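Carbonic anhydrase (Porphyridium purpureum, PDB 1DDZ) probably catalyses the reversible hydration of carbon dioxide to hydrogencarbonate as a beta-class carbonic anhydrase, binding two zinc ions in each chain. Local coordinates at residues V112-V117 and G400-W405; S108-L113 and C192-V197; C390-G395 and N404-I409; E206-G211 and V226-S231; Q101-D106 and D149-H154. All coordinates share one frame; numbering follows the deposited sequence.

Interaction 1: V112-V117 and G400-W405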
# COMPACT_ATOMS: atom_id res chain seq x y z
N VAL A 112 7.14 8.06 6.10
CA VAL A 112 8.48 8.35 6.60
C VAL A 112 9.01 9.64 5.92
O VAL A 112 9.61 10.52 6.56
CB VAL A 112 9.46 7.19 6.35
CG1 VAL A 112 10.91 7.66 6.55
CG2 VAL A 112 9.21 6.09 7.33
N LEU A 113 8.78 9.75 4.61
CA LEU A 113 9.17 10.93 3.82
C LEU A 113 8.51 12.22 4.37
O LEU A 113 9.19 13.21 4.61
CB LEU A 113 8.70 10.75 2.37
CG LEU A 113 9.55 11.23 1.17
CD1 LEU A 113 8.62 11.58 -0.02
CD2 LEU A 113 10.46 12.37 1.53
N GLN A 114 7.19 12.20 4.51
CA GLN A 114 6.47 13.35 5.00
C GLN A 114 6.89 13.73 6.42
O GLN A 114 7.04 14.91 6.73
CB GLN A 114 4.97 13.13 4.91
CG GLN A 114 4.21 14.43 5.20
CD GLN A 114 2.75 14.37 4.83
OE1 GLN A 114 2.03 13.48 5.27
NE2 GLN A 114 2.30 15.32 4.03
N TYR A 115 7.12 12.73 7.27
CA TYR A 115 7.56 13.00 8.64
C TYR A 115 8.93 13.69 8.56
O TYR A 115 9.12 14.76 9.15
CB TYR A 115 7.66 11.70 9.44
CG TYR A 115 7.94 11.91 10.91
CD1 TYR A 115 6.91 12.21 11.80
CD2 TYR A 115 9.24 11.79 11.41
CE1 TYR A 115 7.16 12.39 13.16
CE2 TYR A 115 9.51 11.97 12.77
CZ TYR A 115 8.46 12.27 13.65
OH TYR A 115 8.71 12.44 15.00
N ALA A 116 9.86 13.11 7.81
CA ALA A 116 11.20 13.68 7.65
C ALA A 116 11.16 15.10 7.09
O ALA A 116 11.85 15.99 7.60
CB ALA A 116 12.04 12.78 6.72
N VAL A 117 10.34 15.33 6.07
CA VAL A 117 10.25 16.65 5.44
C VAL A 117 9.43 17.71 6.20
O VAL A 117 9.89 18.83 6.38
CB VAL A 117 9.73 16.52 3.98
CG1 VAL A 117 9.56 17.90 3.34
CG2 VAL A 117 10.72 15.66 3.15
N GLY A 400 -1.71 14.43 5.15
CA GLY A 400 -2.30 13.31 4.43
C GLY A 400 -1.63 11.96 4.49
O GLY A 400 -2.32 10.94 4.52
N LEU A 401 -0.31 11.91 4.52
CA LEU A 401 0.33 10.61 4.55
C LEU A 401 0.78 10.17 5.93
O LEU A 401 0.42 9.08 6.38
CB LEU A 401 1.46 10.56 3.51
CG LEU A 401 0.79 10.94 2.17
CD1 LEU A 401 1.56 12.01 1.46
CD2 LEU A 401 0.54 9.76 1.30
N ILE A 402 1.52 11.02 6.63
CA ILE A 402 2.01 10.66 7.93
C ILE A 402 0.91 10.55 8.98
O ILE A 402 0.86 9.57 9.71
CB ILE A 402 3.14 11.61 8.40
CG1 ILE A 402 3.67 11.16 9.75
CG2 ILE A 402 2.67 13.05 8.47
CD1 ILE A 402 4.31 9.84 9.75
N ASP A 403 -0.06 11.46 8.95
CA ASP A 403 -1.10 11.41 9.97
C ASP A 403 -2.16 10.33 9.83
O ASP A 403 -2.76 9.93 10.82
CB ASP A 403 -1.64 12.81 10.27
CG ASP A 403 -0.52 13.78 10.71
OD1 ASP A 403 0.33 13.41 11.56
OD2 ASP A 403 -0.45 14.90 10.18
N ASN A 404 -2.35 9.80 8.62
CA ASN A 404 -3.28 8.68 8.45
C ASN A 404 -2.57 7.38 8.85
O ASN A 404 -3.14 6.49 9.48
CB ASN A 404 -3.86 8.65 7.04
CG ASN A 404 -4.85 9.75 6.84
OD1 ASN A 404 -5.73 9.95 7.67
ND2 ASN A 404 -4.67 10.56 5.78
N TRP A 405 -1.28 7.31 8.53
CA TRP A 405 -0.45 6.19 8.96
C TRP A 405 -0.48 6.09 10.54
O TRP A 405 -0.71 5.02 11.11
CB TRP A 405 0.98 6.44 8.46
CG TRP A 405 2.06 5.55 9.02
CD1 TRP A 405 2.88 5.83 10.07
CD2 TRP A 405 2.48 4.27 8.51
NE1 TRP A 405 3.78 4.80 10.25
CE2 TRP A 405 3.56 3.84 9.30
CE3 TRP A 405 2.05 3.46 7.46
CZ2 TRP A 405 4.22 2.63 9.08
CZ3 TRP A 405 2.71 2.26 7.24
CH2 TRP A 405 3.78 1.86 8.04
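Gln114 points its amide oxygen straight at the backbone of Leu401 and Ile402, where the chain turns into the short helix 402-405. CG is anti to the backbone N (chi1 -170°) and the chain beyond it is extended, standing out from helix 107-119; OE1 takes both amide N-H groups. The bond from Ile402 N to Gln114 OE1 is 2.9 Å and nearly straight at its hydrogen, and its donor lies in the plane of the carbonyl. Leu401 N also sits 2.9 Å from OE1, but this bond is more bent at the hydrogen (140°) and the donor is tilted out of that plane. One buried oxygen is therefore gripped twice, which should fix the rotation of the amide. Beside it, CG2 of Ile402 lies 3.9 Å from Gln114 CG, the two side chains crossing obliquely. Since residues 112-117 and 400-405 fall in the two carbonic anhydrase family regions of this chain, the contact is consistent with an interface between the tandem halves like that between the subunits of a beta-class dimer. Ile402 then turns its other branch to Tyr115. Ile402 CG1 is anti to the backbone N (chi1 -178°); Ile402 CD1 comes to 3.8 Å from Tyr115 CB, while Ile402 CG1 lies near the plane of the tyrosine ring, at its edge, 4.0 Å from Tyr115 CD1. The Tyr115 ring also stacks with Tyr119, and its side chain passes about 4 Å, at the nearest, from that of Asp330, a ligand of the second zinc ion.

Interaction 2: S108-L113 and C192-V197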
# COMPACT_ATOMS: atom_id res chain seq x y z
N SER A 108 4.09 3.32 3.58
CA SER A 108 5.16 3.18 4.58
C SER A 108 6.30 4.11 4.19
O SER A 108 6.96 4.72 5.05
CB SER A 108 5.65 1.74 4.68
OG SER A 108 6.85 1.68 5.45
N PHE A 109 6.53 4.23 2.88
CA PHE A 109 7.57 5.10 2.35
C PHE A 109 7.11 6.56 2.45
O PHE A 109 7.84 7.41 2.97
CB PHE A 109 7.91 4.66 0.90
CG PHE A 109 8.40 5.77 0.02
CD1 PHE A 109 9.57 6.47 0.33
CD2 PHE A 109 7.66 6.16 -1.08
CE1 PHE A 109 9.98 7.55 -0.45
CE2 PHE A 109 8.06 7.24 -1.87
CZ PHE A 109 9.22 7.94 -1.55
N LEU A 110 5.91 6.84 1.97
CA LEU A 110 5.35 8.18 1.98
C LEU A 110 5.23 8.81 3.40
O LEU A 110 5.49 10.01 3.57
CB LEU A 110 3.99 8.17 1.30
CG LEU A 110 3.92 7.83 -0.20
CD1 LEU A 110 2.48 7.72 -0.66
CD2 LEU A 110 4.64 8.91 -0.96
N SER A 111 4.83 8.03 4.40
CA SER A 111 4.72 8.55 5.77
C SER A 111 6.11 8.86 6.40
O SER A 111 6.24 9.86 7.11
CB SER A 111 3.83 7.64 6.64
OG SER A 111 4.37 6.34 6.80
N VAL A 112 7.14 8.06 6.10
CA VAL A 112 8.48 8.35 6.60
C VAL A 112 9.01 9.64 5.92
O VAL A 112 9.61 10.52 6.56
CB VAL A 112 9.46 7.19 6.35
CG1 VAL A 112 10.91 7.66 6.55
CG2 VAL A 112 9.21 6.09 7.33
N LEU A 113 8.78 9.75 4.61
CA LEU A 113 9.17 10.93 3.82
C LEU A 113 8.51 12.22 4.37
O LEU A 113 9.19 13.21 4.61
CB LEU A 113 8.70 10.75 2.37
CG LEU A 113 9.55 11.23 1.17
CD1 LEU A 113 8.62 11.58 -0.02
CD2 LEU A 113 10.46 12.37 1.53
N CYS A 192 11.50 12.54 -5.81
CA CYS A 192 11.29 13.91 -6.31
C CYS A 192 9.90 14.16 -6.81
O CYS A 192 9.42 15.29 -6.76
CB CYS A 192 12.25 14.24 -7.46
SG CYS A 192 13.97 14.03 -7.08
N ALA A 193 9.28 13.10 -7.33
CA ALA A 193 7.93 13.16 -7.88
C ALA A 193 6.80 13.10 -6.84
O ALA A 193 5.66 13.40 -7.20
CB ALA A 193 7.75 12.05 -8.93
N THR A 194 7.11 12.75 -5.59
CA THR A 194 6.07 12.68 -4.55
C THR A 194 5.44 14.05 -4.34
O THR A 194 6.10 15.09 -4.54
CB THR A 194 6.62 12.26 -3.17
OG1 THR A 194 7.58 13.22 -2.73
CG2 THR A 194 7.25 10.85 -3.22
N SER A 195 4.19 14.06 -3.88
CA SER A 195 3.49 15.32 -3.60
C SER A 195 4.29 16.09 -2.52
O SER A 195 4.44 17.30 -2.57
CB SER A 195 2.07 15.02 -3.11
OG SER A 195 2.07 14.06 -2.06
N ILE A 196 4.88 15.34 -1.60
CA ILE A 196 5.67 15.87 -0.50
C ILE A 196 6.86 16.71 -0.98
O ILE A 196 7.00 17.87 -0.61
CB ILE A 196 6.15 14.71 0.42
CG1 ILE A 196 4.93 13.96 0.97
CG2 ILE A 196 7.06 15.24 1.50
CD1 ILE A 196 5.19 12.52 1.26
N VAL A 197 7.71 16.13 -1.83
CA VAL A 197 8.86 16.86 -2.34
C VAL A 197 8.44 17.94 -3.36
O VAL A 197 9.06 19.01 -3.41
CB VAL A 197 9.91 15.92 -2.92
CG1 VAL A 197 11.07 16.70 -3.48
CG2 VAL A 197 10.39 14.98 -1.84
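Thr194 is turned so that OG1 falls between its backbone N and carbonyl carbon (chi1 62°), the crowded position, and Leu113 meets it tip to tip with a CG set at an unusual chi1 of -142°. Thr194 is the N-cap of helix 195-202, at the kink after helix 172-193, and here this cap and the first turn of helix 195-202 pack against helix 107-119 in the alpha/beta fold of the enzyme. Thr194 OG1 accepts from Val197 N at 3.0 Å in an almost straight capping bond (171°), and it also bonds to Val191 O, so the hydroxyl is engaged on both counts at the junction of the two helices. That leaves Leu113 CD1 resting on a hydroxyl already engaged, 3.3 Å from OG1 and 3.6 Å from Thr194 CG2. The same CG2 methyl is shared: Phe109 reaches it tip to tip, with CZ 3.9 Å from Thr194 CG2, while the Leu110 side chain slides past in the opposite direction with CD2 at 4.0 Å from it. No hydrogen bond crosses between the segments. Asn150 of the second subunit packs on both Leu110 and Thr194. Further along helix 195-202, Ile196 CD1 touches Leu113 CD1 and comes down to 3.4 Å from the backbone carbonyl oxygen of Leu110.

Interaction 3: C390-G395 and N404-I409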
# COMPACT_ATOMS: atom_id res chain seq x y z
N CYS A 390 5.32 8.24 17.81
CA CYS A 390 4.24 7.96 18.75
C CYS A 390 3.74 9.25 19.38
O CYS A 390 2.55 9.40 19.57
CB CYS A 390 4.69 6.99 19.83
SG CYS A 390 4.91 5.32 19.19
N ALA A 391 4.66 10.17 19.69
CA ALA A 391 4.28 11.46 20.25
C ALA A 391 3.46 12.20 19.22
O ALA A 391 2.44 12.80 19.53
CB ALA A 391 5.50 12.27 20.58
N ALA A 392 3.89 12.11 17.96
CA ALA A 392 3.19 12.77 16.87
C ALA A 392 1.77 12.24 16.72
O ALA A 392 0.86 12.99 16.41
CB ALA A 392 3.99 12.62 15.56
N ALA A 393 1.59 10.94 16.97
CA ALA A 393 0.29 10.30 16.84
C ALA A 393 -0.79 10.89 17.75
O ALA A 393 -1.98 10.70 17.52
CB ALA A 393 0.42 8.82 17.10
N LEU A 394 -0.37 11.56 18.82
CA LEU A 394 -1.32 12.16 19.75
C LEU A 394 -1.62 13.63 19.43
O LEU A 394 -2.48 14.22 20.06
CB LEU A 394 -0.79 12.02 21.18
CG LEU A 394 -0.18 10.65 21.52
CD1 LEU A 394 0.53 10.66 22.86
CD2 LEU A 394 -1.26 9.59 21.50
N GLY A 395 -0.93 14.19 18.45
CA GLY A 395 -1.11 15.58 18.08
C GLY A 395 -2.29 15.89 17.18
O GLY A 395 -3.09 15.02 16.88
N ASN A 404 -2.35 9.80 8.62
CA ASN A 404 -3.28 8.68 8.45
C ASN A 404 -2.57 7.38 8.85
O ASN A 404 -3.14 6.49 9.48
CB ASN A 404 -3.86 8.65 7.04
CG ASN A 404 -4.85 9.75 6.84
OD1 ASN A 404 -5.73 9.95 7.67
ND2 ASN A 404 -4.67 10.56 5.78
N TRP A 405 -1.28 7.31 8.53
CA TRP A 405 -0.45 6.19 8.96
C TRP A 405 -0.48 6.09 10.54
O TRP A 405 -0.71 5.02 11.11
CB TRP A 405 0.98 6.44 8.46
CG TRP A 405 2.06 5.55 9.02
CD1 TRP A 405 2.88 5.83 10.07
CD2 TRP A 405 2.48 4.27 8.51
NE1 TRP A 405 3.78 4.80 10.25
CE2 TRP A 405 3.56 3.84 9.30
CE3 TRP A 405 2.05 3.46 7.46
CZ2 TRP A 405 4.22 2.63 9.08
CZ3 TRP A 405 2.71 2.26 7.24
CH2 TRP A 405 3.78 1.86 8.04
N LEU A 406 -0.28 7.22 11.22
CA LEU A 406 -0.26 7.28 12.69
C LEU A 406 -1.57 6.95 13.40
O LEU A 406 -1.57 6.62 14.60
CB LEU A 406 0.28 8.64 13.18
CG LEU A 406 1.75 8.93 12.84
CD1 LEU A 406 2.14 10.36 13.19
CD2 LEU A 406 2.63 7.97 13.55
N ARG A 407 -2.68 6.96 12.66
CA ARG A 407 -3.99 6.63 13.24
C ARG A 407 -3.98 5.24 13.87
O ARG A 407 -4.79 4.94 14.75
CB ARG A 407 -5.10 6.75 12.21
CG ARG A 407 -5.60 8.15 12.02
CD ARG A 407 -5.99 8.69 13.35
NE ARG A 407 -6.77 9.91 13.29
CZ ARG A 407 -6.42 11.06 13.88
NH1 ARG A 407 -5.29 11.15 14.58
NH2 ARG A 407 -7.25 12.10 13.82
N HIS A 408 -3.04 4.40 13.45
CA HIS A 408 -2.92 3.08 14.01
C HIS A 408 -2.48 3.13 15.48
O HIS A 408 -2.88 2.27 16.29
CB HIS A 408 -1.95 2.25 13.17
CG HIS A 408 -2.57 1.70 11.92
ND1 HIS A 408 -2.30 2.21 10.67
CD2 HIS A 408 -3.49 0.73 11.74
CE1 HIS A 408 -3.04 1.58 9.78
NE2 HIS A 408 -3.77 0.68 10.40
N ILE A 409 -1.66 4.13 15.81
CA ILE A 409 -1.19 4.29 17.19
C ILE A 409 -2.36 4.81 18.03
O ILE A 409 -2.47 4.50 19.20
CB ILE A 409 0.01 5.23 17.29
CG1 ILE A 409 1.27 4.48 16.90
CG2 ILE A 409 0.18 5.73 18.71
CD1 ILE A 409 1.92 5.04 15.70
O HOH W 1 -4.10 12.17 17.28
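Ala393 and Leu406 bring their backbones to a CA-CA distance of 5.2 Å, where helix 388-392 runs out into a type I turn from Ala392 to Gly395 and the other segment passes from helix 402-405 to helix 407-414. The turn is closed by Gly395 N bonding to Ala392 O, and Ile409 N bonds back to Leu406 O. The side chains of Leu406 and Ile409 both point toward Ala393, whose methyl is wedged between these two residues. Its CB lies 3.9 Å from Leu406 CB and only 3.5 Å from Ile409 CG2, the latter tighter than usual van der Waals contact. Leu406, with CG anti to the carbonyl carbon (chi1 -65°), sends CD1 on to the CB of Ala392 at 3.8 Å. On the polar side, a water sits 2.6 Å from Ala393 O and also within bonding distance of Gly395 O; its link to Arg407 NH1 is weak. Arg407 spends its stronger bonds elsewhere: NE on Ala447 O and NH2 in a salt bridge with Asp486, both of the second subunit. Toward the zinc site Cys390 SG makes a loose contact with Ile409 CG1 at 4.4 Å. Cys390 is not itself a ligand, but its side chain comes about 4 Å, at the nearest, from that of Cys387 and about 6 Å from the zinc ion. The contact thus joins the far end of the helix that follows Cys387 to the segment 404-409, Cys387 being the last protein ligand of a Cys-Asp-His-Cys zinc site as found in beta-class carbonic anhydrases.

Interaction 4: E206-G211 and V226-S231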
# COMPACT_ATOMS: atom_id res chain seq x y z
N GLU A 206 14.38 24.24 1.15
CA GLU A 206 15.68 23.68 0.79
C GLU A 206 15.62 22.18 1.01
O GLU A 206 15.53 21.72 2.15
CB GLU A 206 16.75 24.28 1.70
CG GLU A 206 18.10 24.44 1.06
CD GLU A 206 18.30 25.80 0.40
OE1 GLU A 206 17.34 26.36 -0.18
OE2 GLU A 206 19.44 26.32 0.47
N LEU A 207 15.68 21.41 -0.08
CA LEU A 207 15.59 19.96 0.02
C LEU A 207 16.19 19.27 -1.20
O LEU A 207 15.64 19.33 -2.32
CB LEU A 207 14.10 19.53 0.17
CG LEU A 207 13.72 18.05 0.32
CD1 LEU A 207 14.35 17.46 1.57
CD2 LEU A 207 12.21 17.93 0.39
N THR A 208 17.31 18.59 -0.99
CA THR A 208 17.96 17.86 -2.07
C THR A 208 17.63 16.37 -2.05
O THR A 208 17.40 15.80 -0.98
CB THR A 208 19.48 17.96 -1.99
OG1 THR A 208 19.92 17.45 -0.73
CG2 THR A 208 19.92 19.41 -2.17
N VAL A 209 17.58 15.74 -3.21
CA VAL A 209 17.36 14.32 -3.26
C VAL A 209 18.52 13.81 -4.07
O VAL A 209 18.74 14.29 -5.17
CB VAL A 209 16.06 13.92 -3.94
CG1 VAL A 209 15.85 12.39 -3.79
CG2 VAL A 209 14.90 14.70 -3.36
N GLN A 210 19.27 12.87 -3.53
CA GLN A 210 20.42 12.33 -4.23
C GLN A 210 20.49 10.82 -4.14
O GLN A 210 20.05 10.23 -3.15
CB GLN A 210 21.68 12.99 -3.67
CG GLN A 210 22.79 12.05 -3.27
CD GLN A 210 24.17 12.61 -3.57
OE1 GLN A 210 24.60 13.59 -2.98
NE2 GLN A 210 24.87 11.97 -4.50
N GLY A 211 21.01 10.20 -5.19
CA GLY A 211 21.18 8.76 -5.23
C GLY A 211 22.62 8.35 -4.95
O GLY A 211 23.56 9.04 -5.35
N VAL A 226 22.19 14.15 -8.03
CA VAL A 226 21.50 14.95 -7.03
C VAL A 226 20.52 15.85 -7.75
O VAL A 226 20.84 16.39 -8.80
CB VAL A 226 22.49 15.91 -6.28
CG1 VAL A 226 21.77 16.65 -5.13
CG2 VAL A 226 23.68 15.14 -5.74
N VAL A 227 19.31 15.96 -7.25
CA VAL A 227 18.38 16.89 -7.85
C VAL A 227 18.06 17.86 -6.72
O VAL A 227 17.88 17.47 -5.56
CB VAL A 227 17.17 16.22 -8.56
CG1 VAL A 227 17.17 14.72 -8.39
CG2 VAL A 227 15.87 16.88 -8.20
N VAL A 228 18.17 19.15 -7.03
CA VAL A 228 17.96 20.22 -6.06
C VAL A 228 16.54 20.74 -6.01
O VAL A 228 15.99 20.93 -4.94
CB VAL A 228 18.94 21.38 -6.34
CG1 VAL A 228 18.80 22.47 -5.29
CG2 VAL A 228 20.37 20.85 -6.34
N ASN A 229 15.95 20.94 -7.18
CA ASN A 229 14.59 21.43 -7.27
C ASN A 229 14.15 21.32 -8.74
O ASN A 229 14.66 22.03 -9.57
CB ASN A 229 14.52 22.89 -6.79
CG ASN A 229 13.10 23.43 -6.77
OD1 ASN A 229 12.30 23.15 -7.67
ND2 ASN A 229 12.77 24.18 -5.73
N SER A 230 13.26 20.38 -9.06
CA SER A 230 12.77 20.23 -10.42
C SER A 230 11.28 19.96 -10.38
O SER A 230 10.89 18.92 -9.86
CB SER A 230 13.42 19.05 -11.15
OG SER A 230 14.83 19.16 -11.21
N SER A 231 10.48 20.86 -10.94
CA SER A 231 9.03 20.67 -10.99
C SER A 231 8.74 19.47 -11.85
O SER A 231 9.38 19.24 -12.88
CB SER A 231 8.31 21.88 -11.59
OG SER A 231 6.96 21.55 -11.88
O HOH W 2 17.30 22.67 -2.46
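Val209 and Val227 face each other as an antiparallel hydrogen-bonded pair: Val227 N reaches Val209 O at 2.7 Å and Val209 N reaches Val227 O at 2.9 Å, both bonds almost straight and nearly along the C=O axis. Next to them Gln210 and Val226 form a non-hydrogen-bonded pair with a CA-CA distance of 4.0 Å. Gln210 bends at chi2, and the amide group comes over one methyl of Val226, with CD 3.4 Å and OE1 3.3 Å from Val226 CG2. Val226 CG1 is anti to the backbone N (chi1 -174°), which turns it toward Val209 O. The amide nitrogen of Gln210 also makes a weak bond to Gly211 O. An alanine at Gln210 would keep the CB contact with Val226, but would probably leave Val226 CG2 without the amide that lies over it and Gly211 O without its weak donor. Beyond Val227 the pairing gives way: Leu207 O and Val228 O, both acceptors, lie 3.1 Å apart, and a water bonded to Leu207 N makes only a weak bond to Val228 O. The contact lies at the open end of the hairpin of strands 208-214 and 222-227. Strand 208-214 is flanked on its other side by the parallel strand 124-130, where Leu126 meets Gln210. On the face carrying Val209 and Val227, Cys192 of helix 172-193 and Trp201 of helix 195-202 cover both valines.

Interaction 5: Q101-D106 and D149-H154; sequences QCIHSD and DNWLRH
Trp151 and His154 each turn a ring face toward Ile103, which is pinched between them. The CD1 methyl of Ile103 sits over one face of Trp151, 3.6 Å from the centroid of its six-membered ring, while its CG1 lies over the centre of the His154 ring at 3.8 Å. Both are CH-pi contacts. At the edge of Trp151, in its plane, Asp106 OD2 lies 3.5 Å from CH2, the carboxylate turned almost perpendicular (86°) to the ring; its other oxygen, OD1, caps helix 107-119 with a weak bond to Ser108 N. Gln101 slides past the indole in the opposite direction, with CG 3.7 Å from Trp151 NE1, a nitrogen that bonds instead to Ile98 O. An alanine at Trp151 would probably leave Ile103 CD1 with the imidazole alone and Ile98 O without its donor, opening a gap between the loop and helix 147-161. His154 NE2 bonds to Ser105 OG of the second subunit, so the loop 101-106 is also part of the subunit interface, with the first zinc ion about 9 Å from the side chain of Gln101 at the nearest. No hydrogen bond joins residues 101-106 to 149-154: aliphatic groups on ring faces hold them together, and Trp151 NE1 and His154 NE2 find their partners outside the two segments.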
# COMPACT_ATOMS: atom_id res chain seq x y z
N GLN A 101 13.17 0.56 -2.14
CA GLN A 101 12.13 1.05 -3.02
C GLN A 101 11.45 2.30 -2.53
O GLN A 101 11.25 2.50 -1.34
CB GLN A 101 11.07 -0.03 -3.23
CG GLN A 101 11.57 -1.25 -3.97
CD GLN A 101 12.00 -0.92 -5.39
OE1 GLN A 101 13.20 -0.92 -5.70
NE2 GLN A 101 11.05 -0.59 -6.23
N CYS A 102 11.06 3.12 -3.50
CA CYS A 102 10.36 4.34 -3.26
C CYS A 102 9.15 4.30 -4.19
O CYS A 102 9.02 5.11 -5.10
CB CYS A 102 11.24 5.56 -3.51
SG CYS A 102 12.57 5.72 -2.32
N ILE A 103 8.26 3.34 -3.92
CA ILE A 103 7.05 3.14 -4.70
C ILE A 103 6.10 4.32 -4.51
O ILE A 103 5.82 4.73 -3.39
CB ILE A 103 6.40 1.80 -4.28
CG1 ILE A 103 7.34 0.66 -4.62
CG2 ILE A 103 5.01 1.63 -4.93
CD1 ILE A 103 7.09 -0.60 -3.86
N HIS A 104 5.59 4.85 -5.62
CA HIS A 104 4.70 6.01 -5.60
C HIS A 104 3.61 5.97 -4.54
O HIS A 104 3.44 6.93 -3.82
CB HIS A 104 4.01 6.21 -6.96
CG HIS A 104 4.96 6.44 -8.10
ND1 HIS A 104 5.00 5.62 -9.22
CD2 HIS A 104 5.85 7.42 -8.33
CE1 HIS A 104 5.86 6.11 -10.09
NE2 HIS A 104 6.39 7.20 -9.57
N SER A 105 2.88 4.87 -4.47
CA SER A 105 1.77 4.75 -3.55
C SER A 105 2.02 3.94 -2.29
O SER A 105 1.09 3.61 -1.59
CB SER A 105 0.53 4.26 -4.31
OG SER A 105 0.87 3.19 -5.18
N ASP A 106 3.29 3.73 -1.95
CA ASP A 106 3.64 2.98 -0.73
C ASP A 106 3.54 3.96 0.44
O ASP A 106 4.36 4.86 0.56
CB ASP A 106 5.07 2.41 -0.83
CG ASP A 106 5.49 1.64 0.42
OD1 ASP A 106 4.64 1.12 1.13
OD2 ASP A 106 6.69 1.55 0.71
N ASP A 149 6.89 -11.35 -4.51
CA ASP A 149 7.10 -11.15 -5.95
C ASP A 149 6.33 -9.93 -6.45
O ASP A 149 6.73 -9.28 -7.41
CB ASP A 149 6.68 -12.40 -6.73
CG ASP A 149 7.86 -13.18 -7.23
OD1 ASP A 149 9.00 -12.66 -7.18
OD2 ASP A 149 7.65 -14.31 -7.70
N ASN A 150 5.24 -9.59 -5.75
CA ASN A 150 4.42 -8.43 -6.10
C ASN A 150 5.19 -7.14 -5.77
O ASN A 150 5.09 -6.13 -6.46
CB ASN A 150 3.09 -8.49 -5.37
CG ASN A 150 2.29 -9.74 -5.72
OD1 ASN A 150 1.81 -9.91 -6.84
ND2 ASN A 150 2.14 -10.62 -4.74
N TRP A 151 6.01 -7.20 -4.73
CA TRP A 151 6.84 -6.06 -4.35
C TRP A 151 7.92 -5.96 -5.43
O TRP A 151 8.16 -4.89 -6.00
CB TRP A 151 7.50 -6.33 -2.99
CG TRP A 151 8.33 -5.19 -2.46
CD1 TRP A 151 9.69 -5.07 -2.52
CD2 TRP A 151 7.85 -4.02 -1.79
NE1 TRP A 151 10.08 -3.89 -1.93
CE2 TRP A 151 8.97 -3.23 -1.47
CE3 TRP A 151 6.57 -3.56 -1.43
CZ2 TRP A 151 8.87 -2.00 -0.80
CZ3 TRP A 151 6.46 -2.34 -0.76
CH2 TRP A 151 7.61 -1.58 -0.46
N LEU A 152 8.55 -7.09 -5.74
CA LEU A 152 9.62 -7.18 -6.73
C LEU A 152 9.24 -6.84 -8.17
O LEU A 152 10.14 -6.63 -8.99
CB LEU A 152 10.31 -8.54 -6.66
CG LEU A 152 10.91 -8.84 -5.29
CD1 LEU A 152 11.56 -10.19 -5.30
CD2 LEU A 152 11.93 -7.78 -4.92
N ARG A 153 7.94 -6.78 -8.48
CA ARG A 153 7.50 -6.40 -9.82
C ARG A 153 7.97 -4.98 -10.13
O ARG A 153 8.13 -4.65 -11.28
CB ARG A 153 5.98 -6.43 -9.96
CG ARG A 153 5.34 -7.79 -10.11
CD ARG A 153 6.07 -8.67 -11.10
NE ARG A 153 7.18 -9.39 -10.45
CZ ARG A 153 7.54 -10.64 -10.73
NH1 ARG A 153 6.88 -11.34 -11.65
NH2 ARG A 153 8.57 -11.19 -10.09
N HIS A 154 8.19 -4.15 -9.11
CA HIS A 154 8.64 -2.79 -9.34
C HIS A 154 10.05 -2.74 -9.86
O HIS A 154 10.39 -1.91 -10.68
CB HIS A 154 8.50 -1.94 -8.07
CG HIS A 154 7.09 -1.68 -7.68
ND1 HIS A 154 6.31 -0.73 -8.30
CD2 HIS A 154 6.29 -2.27 -6.76
CE1 HIS A 154 5.09 -0.76 -7.79
NE2 HIS A 154 5.06 -1.68 -6.86

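Helix 107-119 serves both interaction 1 and interaction 2, whose centres are about 7 Å apart; on one side it meets the other tandem half, on another the kinked helices of its own half. Both are buried, yet interaction 1 spends a polar side chain on backbone amides where interaction 2 relies on apolar tips round a helix cap. Interaction 3 shares helix 402-405 with interaction 1 and grades from apolar wedge to a polar side with a water and an arginine bonded to the second subunit. Interaction 5 is buried too, with aromatic faces, and touches interaction 2 through Phe109 and Ile103. Interaction 4, the most peripheral, is partly exposed and alone holds strands by backbone hydrogen bonds, meeting interaction 2 at Cys192.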